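Local coordinates for attachment invasion locus protein (Yersinia pestis, PDB 3QRA) that is an outer-membrane beta-barrel that probably promotes attachment of the bacterium to eukaryotic cells and its invasion of them, at residues S6-Y11 and N31-Y36; G43-F48 and G77-I82; I132-E137 and W149-G154. All blocks are in the same frame, centred on the assembly; numbering follows the deposited sequence.

Contact 1. Residues S6-Y11 and N31-Y36; sequences SISIGY and NLKYRY. With C8E ((hydroxyethyloxy)tri(ethyloxy)octane), chain B; C8E ((hydroxyethyloxy)tri(ethyloxy)octane), chain G; C8E ((hydroxyethyloxy)tri(ethyloxy)octane), chain E.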
loop_
_atom_site.group_PDB
_atom_site.type_symbol
_atom_site.label_atom_id
_atom_site.label_comp_id
_atom_site.label_asym_id
_atom_site.label_seq_id
_atom_site.Cartn_x
_atom_site.Cartn_y
_atom_site.Cartn_z
ATOM N N SER A 6 15.237 8.677 -0.773
ATOM C CA SER A 6 15.111 7.298 -1.235
ATOM C C SER A 6 13.834 7.168 -2.053
ATOM O O SER A 6 12.779 7.622 -1.645
ATOM C CB SER A 6 15.045 6.338 -0.046
ATOM O OG SER A 6 16.175 6.494 0.806
ATOM N N ILE A 7 13.937 6.557 -3.219
ATOM C CA ILE A 7 12.759 6.348 -4.038
ATOM C C ILE A 7 12.693 4.862 -4.343
ATOM O O ILE A 7 13.707 4.246 -4.713
ATOM C CB ILE A 7 12.827 7.194 -5.346
ATOM C CG1 ILE A 7 11.603 6.950 -6.234
ATOM C CG2 ILE A 7 14.121 6.917 -6.116
ATOM C CD1 ILE A 7 10.303 7.405 -5.609
ATOM N N SER A 8 11.508 4.288 -4.164
ATOM C CA SER A 8 11.318 2.871 -4.441
ATOM C C SER A 8 9.998 2.571 -5.136
ATOM O O SER A 8 9.002 3.286 -4.955
ATOM C CB SER A 8 11.430 2.034 -3.162
ATOM O OG SER A 8 10.499 2.442 -2.161
ATOM N N ILE A 9 10.015 1.501 -5.931
ATOM C CA ILE A 9 8.791 0.961 -6.503
ATOM C C ILE A 9 8.684 -0.492 -6.076
ATOM O O ILE A 9 9.695 -1.178 -5.912
ATOM C CB ILE A 9 8.742 1.087 -8.061
ATOM C CG1 ILE A 9 7.324 0.817 -8.570
ATOM C CG2 ILE A 9 9.760 0.158 -8.735
ATOM C CD1 ILE A 9 7.127 1.157 -10.049
ATOM N N GLY A 10 7.461 -0.966 -5.885
ATOM C CA GLY A 10 7.287 -2.308 -5.369
ATOM C C GLY A 10 5.949 -2.937 -5.669
ATOM O O GLY A 10 5.004 -2.269 -6.097
ATOM N N TYR A 11 5.892 -4.240 -5.426
ATOM C CA TYR A 11 4.667 -5.011 -5.511
ATOM C C TYR A 11 3.769 -4.623 -4.354
ATOM O O TYR A 11 4.252 -4.342 -3.243
ATOM C CB TYR A 11 4.983 -6.496 -5.384
ATOM C CG TYR A 11 5.900 -7.049 -6.444
ATOM C CD1 TYR A 11 5.393 -7.487 -7.664
ATOM C CD2 TYR A 11 7.272 -7.160 -6.217
ATOM C CE1 TYR A 11 6.225 -8.009 -8.633
ATOM C CE2 TYR A 11 8.114 -7.675 -7.183
ATOM C CZ TYR A 11 7.583 -8.096 -8.387
ATOM O OH TYR A 11 8.408 -8.612 -9.347
ATOM N N ASN A 31 3.284 -0.034 -5.480
ATOM C CA ASN A 31 3.504 0.914 -4.403
ATOM C C ASN A 31 4.723 1.765 -4.734
ATOM O O ASN A 31 5.779 1.229 -5.050
ATOM C CB ASN A 31 3.725 0.123 -3.109
ATOM C CG ASN A 31 4.160 0.983 -1.946
ATOM O OD1 ASN A 31 5.057 0.594 -1.195
ATOM N ND2 ASN A 31 3.521 2.146 -1.773
ATOM N N LEU A 32 4.565 3.087 -4.707
ATOM C CA LEU A 32 5.704 4.000 -4.817
ATOM C C LEU A 32 5.932 4.613 -3.438
ATOM O O LEU A 32 4.976 5.066 -2.799
ATOM C CB LEU A 32 5.404 5.110 -5.817
ATOM C CG LEU A 32 5.204 4.649 -7.265
ATOM C CD1 LEU A 32 4.493 5.716 -8.096
ATOM C CD2 LEU A 32 6.549 4.286 -7.890
ATOM N N LYS A 33 7.178 4.612 -2.969
ATOM C CA LYS A 33 7.489 5.309 -1.715
ATOM C C LYS A 33 8.622 6.289 -1.934
ATOM O O LYS A 33 9.545 6.015 -2.713
ATOM C CB LYS A 33 7.829 4.333 -0.579
ATOM C CG LYS A 33 6.640 3.492 -0.100
ATOM C CD LYS A 33 6.778 3.209 1.421
ATOM C CE LYS A 33 5.644 2.317 1.935
ATOM N NZ LYS A 33 5.802 0.898 1.485
ATOM N N TYR A 34 8.538 7.430 -1.253
ATOM C CA TYR A 34 9.566 8.459 -1.336
ATOM C C TYR A 34 9.925 8.886 0.080
ATOM O O TYR A 34 9.049 9.244 0.858
ATOM C CB TYR A 34 9.086 9.672 -2.130
ATOM C CG TYR A 34 10.038 10.849 -1.995
ATOM C CD1 TYR A 34 11.218 10.898 -2.713
ATOM C CD2 TYR A 34 9.771 11.879 -1.104
ATOM C CE1 TYR A 34 12.100 11.968 -2.573
ATOM C CE2 TYR A 34 10.642 12.947 -0.957
ATOM C CZ TYR A 34 11.801 12.986 -1.689
ATOM O OH TYR A 34 12.660 14.053 -1.523
ATOM N N ARG A 35 11.209 8.826 0.402
ATOM C CA ARG A 35 11.694 9.135 1.744
ATOM C C ARG A 35 12.670 10.282 1.675
ATOM O O ARG A 35 13.454 10.386 0.728
ATOM C CB ARG A 35 12.407 7.917 2.343
ATOM C CG ARG A 35 13.049 8.175 3.711
ATOM C CD ARG A 35 13.828 6.943 4.148
ATOM N NE ARG A 35 14.564 7.133 5.401
ATOM C CZ ARG A 35 15.299 6.178 5.955
ATOM N NH1 ARG A 35 15.381 5.004 5.346
ATOM N NH2 ARG A 35 15.943 6.386 7.110
ATOM N N TYR A 36 12.619 11.159 2.669
ATOM C CA TYR A 36 13.598 12.224 2.769
ATOM C C TYR A 36 14.070 12.294 4.211
ATOM O O TYR A 36 13.264 12.342 5.133
ATOM C CB TYR A 36 13.019 13.570 2.337
ATOM C CG TYR A 36 14.069 14.670 2.306
ATOM C CD1 TYR A 36 14.836 14.887 1.162
ATOM C CD2 TYR A 36 14.314 15.466 3.416
ATOM C CE1 TYR A 36 15.792 15.864 1.116
ATOM C CE2 TYR A 36 15.298 16.471 3.376
ATOM C CZ TYR A 36 16.025 16.656 2.215
ATOM O OH TYR A 36 16.996 17.632 2.118
HETATM C C1 C8E B . 10.187 4.555 -10.127
HETATM C C2 C8E B . 11.451 4.572 -9.275
HETATM C C3 C8E B . 11.843 3.165 -8.836
HETATM C C4 C8E B . 13.305 2.866 -9.148
HETATM C C5 C8E B . 13.445 1.625 -10.029
HETATM C C6 C8E B . 13.979 0.464 -9.199
HETATM C C7 C8E B . 13.625 -0.885 -9.817
HETATM C C8 C8E B . 13.519 -1.968 -8.749
HETATM O O9 C8E B . 12.316 -2.675 -8.960
HETATM C C10 C8E B . 12.144 -3.790 -8.112
HETATM C C11 C8E B . 10.735 -3.680 -7.551
HETATM O O12 C8E B . 10.424 -4.824 -6.790
HETATM C C13 C8E B . 11.281 -4.954 -5.694
HETATM C C14 C8E B . 11.379 -6.408 -5.278
HETATM O O15 C8E B . 11.980 -6.447 -4.002
HETATM C C16 C8E B . 13.389 -6.387 -4.074
HETATM C C17 C8E B . 13.935 -7.572 -4.857
HETATM C C1 C8E G . 4.080 -8.060 -1.819
HETATM C C2 C8E G . 3.850 -9.100 -2.916
HETATM C C3 C8E G . 5.159 -9.469 -3.607
HETATM C C4 C8E G . 5.043 -10.759 -4.416
HETATM C C5 C8E G . 6.257 -10.955 -5.322
HETATM C C6 C8E G . 5.871 -11.006 -6.797
HETATM C C7 C8E G . 6.478 -12.230 -7.478
HETATM C C8 C8E G . 5.979 -12.386 -8.909
HETATM C C1 C8E E . 5.825 8.686 -3.685
HETATM C C2 C8E E . 4.491 8.794 -2.957
HETATM C C3 C8E E . 4.470 10.029 -2.068
HETATM C C4 C8E E . 3.058 10.578 -1.918
HETATM C C5 C8E E . 2.755 10.888 -0.456
HETATM C C6 C8E E . 2.347 12.345 -0.283
HETATM C C7 C8E E . 1.766 12.586 1.104
HETATM C C8 C8E E . 1.631 14.076 1.394
HETATM O O HOH W 1 11.616 4.649 -0.713
HETATM O O HOH W 2 8.278 1.017 -2.919
#
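The ring of Y34 meets the opposite strand obliquely: its CD1 lies 3.8 Å from S6 O, while Y34 CB touches C1 of one detergent molecule. The Y11 ring has detergent on one face, where C6 of a second detergent molecule sits 3.5 Å above the ring plane, over its centre; O12 of a third detergent molecule approaches that ring obliquely.

Between the strands, six backbone hydrogen bonds join S6 with R35, S8 with K33 and G10 with N31 in pairs. In the middle pair S8 N donates to K33 O at 3.0 Å, with 163° at the hydrogen. I7–Y34 and I9–L32 are the alternating non-hydrogen-bonded pairs. I9 and L32 run side by side, pointing the same way, with CG1 of I9 3.6 Å from CD2 of L32. I7 CD1 swings toward the partner strand (chi2 65°), to 3.3 Å from K33 O.

On the other face, S8 OG binds two waters, and the one at 2.7 Å from OG also donates to N31 O. K33 reaches back along its own strand, where NZ donates to N31 OD1 at 2.8 Å.

The detergent-touching residues face outward and the polar ones into the barrel, as in a membrane barrel. K33 NZ also forms a salt bridge with D133 across the interior; strand 144-156 flanks 6-11 and strand 42-53 flanks 31-36.

Contact 2. Residues G43-F48 and G77-I82; sequences GVIGSF and GPVFRI. With C8E ((hydroxyethyloxy)tri(ethyloxy)octane), chain E; C8E ((hydroxyethyloxy)tri(ethyloxy)octane), chain F.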
loop_
_atom_site.group_PDB
_atom_site.type_symbol
_atom_site.label_atom_id
_atom_site.label_comp_id
_atom_site.label_asym_id
_atom_site.label_seq_id
_atom_site.Cartn_x
_atom_site.Cartn_y
_atom_site.Cartn_z
ATOM N N GLY A 43 13.381 11.296 9.534
ATOM C CA GLY A 43 12.962 11.677 8.204
ATOM C C GLY A 43 11.467 11.543 8.030
ATOM O O GLY A 43 10.740 11.271 8.990
ATOM N N VAL A 44 11.006 11.742 6.798
ATOM C CA VAL A 44 9.607 11.554 6.482
ATOM C C VAL A 44 9.514 10.636 5.273
ATOM O O VAL A 44 10.399 10.606 4.420
ATOM C CB VAL A 44 8.887 12.886 6.173
ATOM C CG1 VAL A 44 9.554 13.627 4.987
ATOM C CG2 VAL A 44 7.390 12.632 5.881
ATOM N N ILE A 45 8.448 9.866 5.226
ATOM C CA ILE A 45 8.215 9.001 4.088
ATOM C C ILE A 45 6.763 9.138 3.627
ATOM O O ILE A 45 5.844 9.319 4.437
ATOM C CB ILE A 45 8.625 7.544 4.407
ATOM C CG1 ILE A 45 8.493 6.650 3.162
ATOM C CG2 ILE A 45 7.827 7.006 5.574
ATOM C CD1 ILE A 45 9.334 5.365 3.226
ATOM N N GLY A 46 6.583 9.101 2.312
ATOM C CA GLY A 46 5.275 9.181 1.696
ATOM C C GLY A 46 5.092 7.931 0.858
ATOM O O GLY A 46 6.060 7.396 0.311
ATOM N N SER A 47 3.847 7.481 0.749
ATOM C CA SER A 47 3.525 6.234 0.069
ATOM C C SER A 47 2.243 6.384 -0.749
ATOM O O SER A 47 1.246 6.944 -0.272
ATOM C CB SER A 47 3.337 5.111 1.101
ATOM O OG SER A 47 2.871 3.917 0.489
ATOM N N PHE A 48 2.288 5.885 -1.979
ATOM C CA PHE A 48 1.087 5.709 -2.789
ATOM C C PHE A 48 0.988 4.240 -3.122
ATOM O O PHE A 48 1.968 3.637 -3.576
ATOM C CB PHE A 48 1.136 6.497 -4.113
ATOM C CG PHE A 48 0.054 6.075 -5.082
ATOM C CD1 PHE A 48 -1.235 6.575 -4.962
ATOM C CD2 PHE A 48 0.314 5.129 -6.063
ATOM C CE1 PHE A 48 -2.246 6.156 -5.832
ATOM C CE2 PHE A 48 -0.691 4.709 -6.935
ATOM C CZ PHE A 48 -1.968 5.228 -6.813
ATOM N N GLY A 77 4.375 9.584 6.988
ATOM C CA GLY A 77 4.727 9.567 8.395
ATOM C C GLY A 77 6.214 9.609 8.655
ATOM O O GLY A 77 7.010 9.672 7.713
ATOM N N PRO A 78 6.600 9.577 9.944
ATOM C CA PRO A 78 8.016 9.701 10.303
ATOM C C PRO A 78 8.774 8.395 10.095
ATOM O O PRO A 78 8.214 7.304 10.270
ATOM C CB PRO A 78 7.961 10.052 11.802
ATOM C CG PRO A 78 6.732 9.289 12.302
ATOM C CD PRO A 78 5.737 9.346 11.124
ATOM N N VAL A 79 10.037 8.508 9.696
ATOM C CA VAL A 79 10.892 7.337 9.569
ATOM C C VAL A 79 12.118 7.531 10.473
ATOM O O VAL A 79 12.715 8.608 10.498
ATOM C CB VAL A 79 11.263 7.004 8.073
ATOM C CG1 VAL A 79 11.668 8.244 7.290
ATOM C CG2 VAL A 79 12.340 5.914 8.002
ATOM N N PHE A 80 12.456 6.492 11.231
ATOM C CA PHE A 80 13.520 6.548 12.227
ATOM C C PHE A 80 14.647 5.637 11.806
ATOM O O PHE A 80 14.449 4.432 11.648
ATOM C CB PHE A 80 12.984 6.087 13.599
ATOM C CG PHE A 80 11.855 6.932 14.111
ATOM C CD1 PHE A 80 12.114 8.052 14.886
ATOM C CD2 PHE A 80 10.540 6.632 13.785
ATOM C CE1 PHE A 80 11.075 8.852 15.347
ATOM C CE2 PHE A 80 9.500 7.428 14.236
ATOM C CZ PHE A 80 9.770 8.541 15.026
ATOM N N ARG A 81 15.836 6.200 11.617
ATOM C CA ARG A 81 16.967 5.380 11.229
ATOM C C ARG A 81 17.565 4.767 12.476
ATOM O O ARG A 81 17.871 5.478 13.428
ATOM C CB ARG A 81 18.021 6.199 10.464
ATOM C CG ARG A 81 19.279 5.404 10.147
ATOM C CD ARG A 81 20.140 6.078 9.057
ATOM N NE ARG A 81 19.461 6.176 7.761
ATOM C CZ ARG A 81 19.358 5.169 6.895
ATOM N NH1 ARG A 81 19.864 3.976 7.194
ATOM N NH2 ARG A 81 18.745 5.352 5.730
ATOM N N ILE A 82 17.698 3.446 12.486
ATOM C CA ILE A 82 18.316 2.765 13.620
ATOM C C ILE A 82 19.826 2.777 13.489
ATOM O O ILE A 82 20.556 3.121 14.431
ATOM C CB ILE A 82 17.869 1.311 13.718
ATOM C CG1 ILE A 82 16.345 1.222 13.699
ATOM C CG2 ILE A 82 18.467 0.662 14.976
ATOM C CD1 ILE A 82 15.828 -0.196 13.798
HETATM C C1 C8E E . 5.825 8.686 -3.685
HETATM C C2 C8E E . 4.491 8.794 -2.957
HETATM C C3 C8E E . 4.470 10.029 -2.068
HETATM C C4 C8E E . 3.058 10.578 -1.918
HETATM C C5 C8E E . 2.755 10.888 -0.456
HETATM C C6 C8E E . 2.347 12.345 -0.283
HETATM C C7 C8E E . 1.766 12.586 1.104
HETATM C C8 C8E E . 1.631 14.076 1.394
HETATM C C1 C8E F . 0.854 6.968 -10.318
HETATM C C2 C8E F . -0.465 6.214 -10.434
HETATM C C3 C8E F . -1.645 7.121 -10.107
HETATM C C4 C8E F . -2.930 6.621 -10.757
HETATM C C5 C8E F . -4.014 6.397 -9.710
HETATM C C6 C8E F . -5.286 7.154 -10.075
HETATM C C7 C8E F . -6.503 6.587 -9.351
HETATM C C8 C8E F . -7.732 7.448 -9.614
HETATM O O9 C8E F . -8.895 6.653 -9.545
#
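V79 N bonds to G43 O from well above the carbonyl plane, 58° out of it, with 2.9 Å between V79 N and G43 O. The reciprocal bond, from G43 N to V79 O, does lie in its carbonyl plane. V79 CG1 packs closely on the G43 peptide, 3.4 Å from G43 C; G43 has no side chain on this face, where a CB would lie tight against CG1. V79 CG1 stands between its own backbone N and carbonyl carbon (chi1 45°), which directs it over the G43 peptide.

P78 holds a non-hydrogen-bonded place opposite V44, so its lack of an N-H costs this pairing nothing; its CA instead lies 3.4 Å from G43 O. This is antiparallel pairing within the eight-stranded barrel, between neighbouring strands 42-53 and 66-81, whose short segments are inclined at 127°.

At the next hydrogen-bonded pair, I45 N reaches G77 O at 2.9 Å, nearly along the C=O axis. I45 CG2 lies 3.5 Å from the same G77 O and packs against V79 CB on the interior face. That face continues to L91 and Y89 of strand 86-102, which touch I45 and V79 respectively, while R81 further along forms a salt bridge with E37.

Contact 3. Residues I132-E137 and W149-G154; sequences IDASYE and WMLGAG. With C8E ((hydroxyethyloxy)tri(ethyloxy)octane), chain B; C8E ((hydroxyethyloxy)tri(ethyloxy)octane), chain H.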
loop_
_atom_site.group_PDB
_atom_site.type_symbol
_atom_site.label_atom_id
_atom_site.label_comp_id
_atom_site.label_asym_id
_atom_site.label_seq_id
_atom_site.Cartn_x
_atom_site.Cartn_y
_atom_site.Cartn_z
ATOM N N ILE A 132 15.722 -1.425 -0.022
ATOM C CA ILE A 132 14.716 -2.464 -0.060
ATOM C C ILE A 132 13.662 -2.034 0.940
ATOM O O ILE A 132 13.983 -1.695 2.073
ATOM C CB ILE A 132 15.302 -3.827 0.330
ATOM C CG1 ILE A 132 16.426 -4.202 -0.647
ATOM C CG2 ILE A 132 14.196 -4.896 0.351
ATOM C CD1 ILE A 132 17.062 -5.533 -0.360
ATOM N N ASP A 133 12.410 -2.000 0.507
ATOM C CA ASP A 133 11.347 -1.436 1.322
ATOM C C ASP A 133 10.284 -2.504 1.561
ATOM O O ASP A 133 9.930 -3.228 0.640
ATOM C CB ASP A 133 10.723 -0.227 0.602
ATOM C CG ASP A 133 9.518 0.338 1.350
ATOM O OD1 ASP A 133 9.737 1.119 2.297
ATOM O OD2 ASP A 133 8.360 -0.001 0.994
ATOM N N ALA A 134 9.767 -2.605 2.783
ATOM C CA ALA A 134 8.653 -3.529 3.019
ATOM C C ALA A 134 7.704 -2.922 4.025
ATOM O O ALA A 134 8.142 -2.343 5.018
ATOM C CB ALA A 134 9.150 -4.896 3.511
ATOM N N SER A 135 6.407 -3.041 3.771
ATOM C CA SER A 135 5.449 -2.469 4.713
ATOM C C SER A 135 4.094 -3.155 4.670
ATOM O O SER A 135 3.790 -3.904 3.742
ATOM C CB SER A 135 5.294 -0.956 4.471
ATOM O OG SER A 135 4.466 -0.686 3.351
ATOM N N TYR A 136 3.301 -2.900 5.705
ATOM C CA TYR A 136 1.927 -3.372 5.782
ATOM C C TYR A 136 1.020 -2.169 6.019
ATOM O O TYR A 136 1.400 -1.191 6.688
ATOM C CB TYR A 136 1.751 -4.406 6.905
ATOM C CG TYR A 136 0.303 -4.786 7.129
ATOM C CD1 TYR A 136 -0.327 -5.712 6.299
ATOM C CD2 TYR A 136 -0.438 -4.222 8.167
ATOM C CE1 TYR A 136 -1.655 -6.064 6.499
ATOM C CE2 TYR A 136 -1.774 -4.566 8.364
ATOM C CZ TYR A 136 -2.368 -5.484 7.526
ATOM O OH TYR A 136 -3.689 -5.841 7.707
ATOM N N GLU A 137 -0.176 -2.239 5.449
ATOM C CA GLU A 137 -1.152 -1.176 5.564
ATOM C C GLU A 137 -2.520 -1.776 5.840
ATOM O O GLU A 137 -2.832 -2.832 5.338
ATOM C CB GLU A 137 -1.192 -0.421 4.246
ATOM C CG GLU A 137 -2.195 0.700 4.171
ATOM C CD GLU A 137 -1.974 1.486 2.900
ATOM O OE1 GLU A 137 -0.934 2.179 2.829
ATOM O OE2 GLU A 137 -2.802 1.370 1.968
ATOM N N TRP A 149 0.050 -5.705 1.762
ATOM C CA TRP A 149 1.484 -5.878 1.928
ATOM C C TRP A 149 2.212 -5.304 0.729
ATOM O O TRP A 149 1.718 -5.367 -0.395
ATOM C CB TRP A 149 1.845 -7.352 2.087
ATOM C CG TRP A 149 1.557 -7.885 3.473
ATOM C CD1 TRP A 149 0.452 -8.564 3.880
ATOM C CD2 TRP A 149 2.403 -7.760 4.622
ATOM N NE1 TRP A 149 0.560 -8.885 5.218
ATOM C CE2 TRP A 149 1.751 -8.400 5.694
ATOM C CE3 TRP A 149 3.655 -7.169 4.847
ATOM C CZ2 TRP A 149 2.306 -8.464 6.978
ATOM C CZ3 TRP A 149 4.207 -7.236 6.123
ATOM C CH2 TRP A 149 3.532 -7.880 7.170
ATOM N N MET A 150 3.386 -4.742 0.993
ATOM C CA MET A 150 4.158 -4.051 -0.031
ATOM C C MET A 150 5.607 -4.451 0.094
ATOM O O MET A 150 6.144 -4.514 1.205
ATOM C CB MET A 150 4.022 -2.536 0.147
ATOM C CG MET A 150 2.561 -2.044 0.055
ATOM S SD MET A 150 2.405 -0.301 0.492
ATOM C CE MET A 150 0.698 -0.294 1.066
ATOM N N LEU A 151 6.237 -4.704 -1.055
ATOM C CA LEU A 151 7.655 -5.061 -1.087
ATOM C C LEU A 151 8.286 -4.444 -2.325
ATOM O O LEU A 151 7.908 -4.776 -3.446
ATOM C CB LEU A 151 7.827 -6.575 -1.129
ATOM C CG LEU A 151 9.260 -7.091 -1.324
ATOM C CD1 LEU A 151 10.146 -6.711 -0.142
ATOM C CD2 LEU A 151 9.263 -8.604 -1.529
ATOM N N GLY A 152 9.252 -3.555 -2.120
ATOM C CA GLY A 152 9.806 -2.778 -3.208
ATOM C C GLY A 152 11.296 -2.537 -3.085
ATOM O O GLY A 152 11.948 -3.008 -2.160
ATOM N N ALA A 153 11.835 -1.812 -4.050
ATOM C CA ALA A 153 13.263 -1.545 -4.090
ATOM C C ALA A 153 13.512 -0.284 -4.892
ATOM O O ALA A 153 12.661 0.162 -5.675
ATOM C CB ALA A 153 14.033 -2.730 -4.699
ATOM N N GLY A 154 14.687 0.296 -4.687
ATOM C CA GLY A 154 15.039 1.508 -5.387
ATOM C C GLY A 154 16.363 2.054 -4.896
ATOM O O GLY A 154 17.233 1.304 -4.456
HETATM C C1 C8E B . 10.187 4.555 -10.127
HETATM C C2 C8E B . 11.451 4.572 -9.275
HETATM C C3 C8E B . 11.843 3.165 -8.836
HETATM C C4 C8E B . 13.305 2.866 -9.148
HETATM C C5 C8E B . 13.445 1.625 -10.029
HETATM C C6 C8E B . 13.979 0.464 -9.199
HETATM C C7 C8E B . 13.625 -0.885 -9.817
HETATM C C8 C8E B . 13.519 -1.968 -8.749
HETATM O O9 C8E B . 12.316 -2.675 -8.960
HETATM C C10 C8E B . 12.144 -3.790 -8.112
HETATM C C11 C8E B . 10.735 -3.680 -7.551
HETATM O O12 C8E B . 10.424 -4.824 -6.790
HETATM C C13 C8E B . 11.281 -4.954 -5.694
HETATM C C14 C8E B . 11.379 -6.408 -5.278
HETATM O O15 C8E B . 11.980 -6.447 -4.002
HETATM C C16 C8E B . 13.389 -6.387 -4.074
HETATM C C17 C8E B . 13.935 -7.572 -4.857
HETATM C C1 C8E H . 7.725 -5.364 7.198
HETATM C C2 C8E H . 6.359 -4.976 7.750
HETATM C C3 C8E H . 6.412 -4.745 9.256
HETATM C C4 C8E H . 5.253 -3.868 9.721
HETATM C C5 C8E H . 4.461 -4.527 10.848
HETATM C C6 C8E H . 2.983 -4.674 10.498
HETATM C C7 C8E H . 2.361 -5.836 11.263
HETATM C C8 C8E H . 0.897 -6.039 10.891
HETATM O O9 C8E H . 0.584 -7.415 10.933
#
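S135 O accepts a hydrogen bond from M150 N, at 2.9 Å; W149 CA adds a CA-H...O contact to the same oxygen, and CE3 of the W149 indole lies 3.4 Å from it. The reciprocal bond runs from S135 N to M150 O, and D133 and G152 repeat the two-way pattern; D133 N, however, reaches G152 O from above the carbonyl plane.

The indole of W149 lies over Y136 of the partner strand, with Y136 CB facing its six-membered ring. That CB stands 3.8 Å from the ring centroid, only 8° off the normal, which makes a CH-pi contact over the face. Further along, Y136 CD1 is 3.4 Å above the indole plane, offset toward the rim by CE2 and NE1. The Y136 ring and the five-membered indole ring are oblique, at 52°. Detergent completes the group: its C2 meets W149 CZ3 near the indole plane, and its O9 lies over a face of Y136.

On the opposite face M150 CG is anti to the carbonyl carbon (chi1 -59°), and the extended chain beyond it carries SD past S135 OG, 3.5 Å away. Its CE ends 3.4 Å from E137 OE1. The polar ends face partners inside the barrel: S135 OG takes a bond from K33, D133 OD1 is hydrogen-bonded to Y89 and Q123, and E137 bonds S73.

Aromatic and aliphatic side chains turned to detergent, with a buried polar interior behind them, mark this C-terminal hairpin as part of a transmembrane beta-barrel wall.

In the fold
From the N terminus, contact 1 pairs the first two strands and closes a loop with 19 residues between its segments. Contact 2 then pairs strand 42-53 with strand 66-81, spanning 28 residues, and contact 3 pairs the last two strands across 11. The three closures follow in series; none nests in or crosses another. Contacts 1 and 2 adjoin through neighbouring strands 28-37 and 42-53, with the backbone of Y34 meeting that of G46. Contacts 1 and 3 adjoin where strand 5-18 lies beside strand 144-156, the seam that shuts the eight-stranded barrel, and K33 to D133 links them again through the lumen.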